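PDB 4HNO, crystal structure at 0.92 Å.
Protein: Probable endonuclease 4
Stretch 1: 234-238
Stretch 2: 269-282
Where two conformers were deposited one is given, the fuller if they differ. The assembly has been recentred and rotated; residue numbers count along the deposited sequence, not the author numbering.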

# COMPACT_ATOMS: atom_id res chain seq x y z
N GLU A 234 -11.76 2.45 8.76
CA GLU A 234 -12.89 1.78 9.37
C GLU A 234 -13.05 0.40 8.72
O GLU A 234 -12.67 0.17 7.57
CB GLU A 234 -14.16 2.65 9.21
CG GLU A 234 -15.45 2.08 9.81
CD GLU A 234 -15.34 1.80 11.29
OE1 GLU A 234 -15.87 2.61 12.07
OE2 GLU A 234 -14.71 0.78 11.67
N ARG A 235 -13.64 -0.50 9.50
CA ARG A 235 -13.99 -1.84 9.05
C ARG A 235 -14.89 -1.80 7.83
O ARG A 235 -15.76 -0.94 7.71
CB ARG A 235 -14.68 -2.58 10.20
CG ARG A 235 -13.78 -2.60 11.43
CD ARG A 235 -14.07 -3.64 12.43
NE ARG A 235 -14.08 -4.96 11.83
CZ ARG A 235 -14.53 -6.02 12.47
NH1 ARG A 235 -14.98 -5.90 13.72
NH2 ARG A 235 -14.55 -7.18 11.87
N ILE A 236 -14.70 -2.76 6.93
CA ILE A 236 -15.45 -2.78 5.68
C ILE A 236 -16.94 -2.82 5.96
O ILE A 236 -17.44 -3.72 6.65
CB ILE A 236 -15.07 -4.01 4.82
CG1 ILE A 236 -13.56 -4.03 4.50
CG2 ILE A 236 -15.91 -4.05 3.55
CD1 ILE A 236 -13.07 -2.80 3.82
N GLY A 237 -17.66 -1.85 5.41
CA GLY A 237 -19.10 -1.79 5.56
C GLY A 237 -19.58 -0.99 6.75
O GLY A 237 -20.77 -0.74 6.88
N SER A 238 -18.66 -0.59 7.62
CA SER A 238 -19.03 0.13 8.83
C SER A 238 -18.81 1.62 8.74
O SER A 238 -19.10 2.33 9.71
CB SER A 238 -18.28 -0.43 10.03
OG SER A 238 -18.75 -1.73 10.30
N GLU A 269 -8.28 -11.68 13.48
CA GLU A 269 -9.67 -12.11 13.61
C GLU A 269 -10.65 -11.11 12.99
O GLU A 269 -11.60 -11.50 12.31
CB GLU A 269 -10.04 -12.38 15.07
CG GLU A 269 -9.28 -13.55 15.68
CD GLU A 269 -7.86 -13.18 16.06
OE1 GLU A 269 -6.98 -14.07 16.01
OE2 GLU A 269 -7.62 -12.01 16.43
N GLU A 270 -10.42 -9.82 13.21
CA GLU A 270 -11.26 -8.79 12.60
C GLU A 270 -11.07 -8.80 11.09
O GLU A 270 -12.02 -8.57 10.33
CB GLU A 270 -10.93 -7.42 13.17
CG GLU A 270 -11.45 -7.19 14.59
CD GLU A 270 -10.67 -7.97 15.64
OE1 GLU A 270 -11.24 -8.27 16.70
OE2 GLU A 270 -9.48 -8.29 15.40
N HIS A 271 -9.84 -9.03 10.65
CA HIS A 271 -9.58 -9.08 9.23
C HIS A 271 -10.25 -10.27 8.57
O HIS A 271 -10.75 -10.15 7.46
CB HIS A 271 -8.08 -8.98 8.95
CG HIS A 271 -7.53 -7.65 9.31
ND1 HIS A 271 -6.23 -7.46 9.73
CD2 HIS A 271 -8.12 -6.44 9.35
CE1 HIS A 271 -6.05 -6.18 10.00
NE2 HIS A 271 -7.18 -5.54 9.78
N ALA A 272 -10.30 -11.41 9.26
CA ALA A 272 -11.04 -12.55 8.74
C ALA A 272 -12.52 -12.17 8.57
O ALA A 272 -13.16 -12.54 7.57
CB ALA A 272 -10.90 -13.75 9.69
N GLU A 273 -13.07 -11.44 9.54
CA GLU A 273 -14.45 -11.00 9.43
C GLU A 273 -14.63 -10.05 8.25
O GLU A 273 -15.65 -10.12 7.56
CB GLU A 273 -14.89 -10.33 10.74
CG GLU A 273 -15.09 -11.29 11.89
CD GLU A 273 -15.42 -10.57 13.19
OE1 GLU A 273 -15.51 -9.32 13.20
OE2 GLU A 273 -15.59 -11.26 14.22
N ASP A 274 -13.67 -9.15 8.04
CA ASP A 274 -13.77 -8.22 6.94
C ASP A 274 -13.70 -8.94 5.59
O ASP A 274 -14.39 -8.54 4.65
CB ASP A 274 -12.72 -7.10 7.03
CG ASP A 274 -13.14 -5.95 8.00
OD1 ASP A 274 -14.05 -6.21 8.84
OD2 ASP A 274 -12.55 -4.83 7.92
N ILE A 275 -12.88 -9.99 5.48
CA ILE A 275 -12.82 -10.74 4.24
C ILE A 275 -14.18 -11.41 4.00
O ILE A 275 -14.70 -11.37 2.89
CB ILE A 275 -11.67 -11.78 4.26
CG1 ILE A 275 -10.33 -11.02 4.22
CG2 ILE A 275 -11.78 -12.73 3.10
CD1 ILE A 275 -9.11 -11.92 4.26
N LYS A 276 -14.77 -12.00 5.03
CA LYS A 276 -16.10 -12.56 4.89
C LYS A 276 -17.09 -11.49 4.45
O LYS A 276 -17.95 -11.77 3.62
CB LYS A 276 -16.54 -13.19 6.20
CG LYS A 276 -15.88 -14.53 6.48
CD LYS A 276 -16.36 -15.13 7.80
CE LYS A 276 -15.59 -16.40 8.14
NZ LYS A 276 -14.16 -16.12 8.45
N LYS A 277 -16.99 -10.29 5.02
CA LYS A 277 -17.88 -9.19 4.64
C LYS A 277 -17.73 -8.83 3.17
O LYS A 277 -18.72 -8.57 2.49
CB LYS A 277 -17.61 -7.98 5.53
CG LYS A 277 -18.49 -6.77 5.26
CD LYS A 277 -19.95 -7.05 5.55
CE LYS A 277 -20.71 -5.77 5.84
NZ LYS A 277 -22.10 -6.06 6.28
N VAL A 278 -16.50 -8.79 2.67
CA VAL A 278 -16.29 -8.51 1.25
C VAL A 278 -17.04 -9.52 0.39
O VAL A 278 -17.74 -9.14 -0.55
CB VAL A 278 -14.79 -8.49 0.91
CG1 VAL A 278 -14.57 -8.49 -0.59
CG2 VAL A 278 -14.14 -7.28 1.58
N PHE A 279 -16.91 -10.80 0.70
CA PHE A 279 -17.62 -11.79 -0.07
C PHE A 279 -19.13 -11.72 0.13
O PHE A 279 -19.88 -11.98 -0.81
CB PHE A 279 -17.03 -13.18 0.18
CG PHE A 279 -15.67 -13.34 -0.43
CD1 PHE A 279 -14.54 -13.45 0.36
CD2 PHE A 279 -15.51 -13.32 -1.80
CE1 PHE A 279 -13.28 -13.57 -0.21
CE2 PHE A 279 -14.26 -13.44 -2.37
CZ PHE A 279 -13.15 -13.56 -1.57
N GLU A 280 -19.57 -11.34 1.32
CA GLU A 280 -21.01 -11.13 1.56
C GLU A 280 -21.52 -10.02 0.66
O GLU A 280 -22.62 -10.11 0.12
CB GLU A 280 -21.31 -10.72 3.00
CG GLU A 280 -21.08 -11.72 4.10
CD GLU A 280 -21.30 -11.10 5.48
OE1 GLU A 280 -22.31 -10.39 5.64
OE2 GLU A 280 -20.45 -11.29 6.38
N ILE A 281 -20.77 -8.93 0.57
CA ILE A 281 -21.18 -7.81 -0.28
C ILE A 281 -21.27 -8.26 -1.73
O ILE A 281 -22.25 -7.97 -2.41
CB ILE A 281 -20.20 -6.62 -0.12
CG1 ILE A 281 -20.35 -6.00 1.27
CG2 ILE A 281 -20.42 -5.58 -1.21
CD1 ILE A 281 -19.24 -5.05 1.64
N ILE A 282 -20.24 -8.94 -2.22
CA ILE A 282 -20.26 -9.46 -3.59
C ILE A 282 -21.50 -10.33 -3.85
O ILE A 282 -22.13 -10.21 -4.90
CB ILE A 282 -18.95 -10.23 -3.87
CG1 ILE A 282 -17.77 -9.24 -3.94
CG2 ILE A 282 -19.05 -11.04 -5.16
CD1 ILE A 282 -16.40 -9.91 -3.96
O HOH W 1 -15.30 -7.56 15.66
O HOH W 2 -16.57 -5.89 8.34
O HOH W 3 -22.08 -3.52 7.51

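How does a short loop dock against a long helix? Residues R235 to S238 form a type II beta turn, closed by the bond from S238 N to R235 O at 2.9 Å, and this turn rests on one side of the helix that runs through 269-282. The backbones come nearest at I236 and D274, whose CA atoms lie 5.8 Å apart. E270, the adjacent pair E273 and D274, K277 and I281 all send their CA-to-CB bonds toward the turn; stepping three or four residues from one helical turn to the next keeps them on the same side of the helix, although the end of E270 leads away. About 402 Å² is buried in total.

What neutralises the arginine at the start of the turn? R235 reaches the helix through the end of its side chain, where carboxylates meet the edge of the guanidinium. NH2 of R235 donates to OE1 of E273 at 2.7 Å, almost linearly, and also to OD1 of D274 at 3.2 Å; both contacts are salt bridges. NE of R235 adds a second bond to the same OD1 of D274, also 3.2 Å, so that one oxygen receives two guanidinium donors. A weak bond joins NH2 of R235 to the carbonyl O of E270 at 3.3 Å, an acceptor already taken by the helical N of D274. The remaining nitrogen, NH1 of R235, donates to a water at 2.6 Å, which in turn donates to OE1 of E273 at 3.0 Å. Over one face of the guanidinium lies CB of E270.

How are the backbone polar groups of the turn satisfied? The amide N of R235 bonds within its own stretch to OE2 of E234 at 2.7 Å. The next amide, I236 N, donates to OD2 of D274 at 3.1 Å, so the two oxygens of this buried aspartate serve arginine side chain and loop backbone respectively. A second water donates both to I236 O, at 2.9 Å, and to D274 OD1, at 2.6 Å. A third accepts from K277 NZ at 2.8 Å and donates weakly to G237 O at 3.1 Å.

Where does the apolar packing lie, and why is there a glycine beside it? I236 points toward the helix, and its CG2 lies 4.0 Å from I281 CD1 and 4.2 Å from V278 CG2, a small hydrophobic patch next to the charged cluster. At G237, phi and psi of 91° and -9° would jam a CB against the preceding carbonyl O; that CB would also sit 2.8 Å from K277 CE, a clash. Without it, the lysine chain can pass close to the turn.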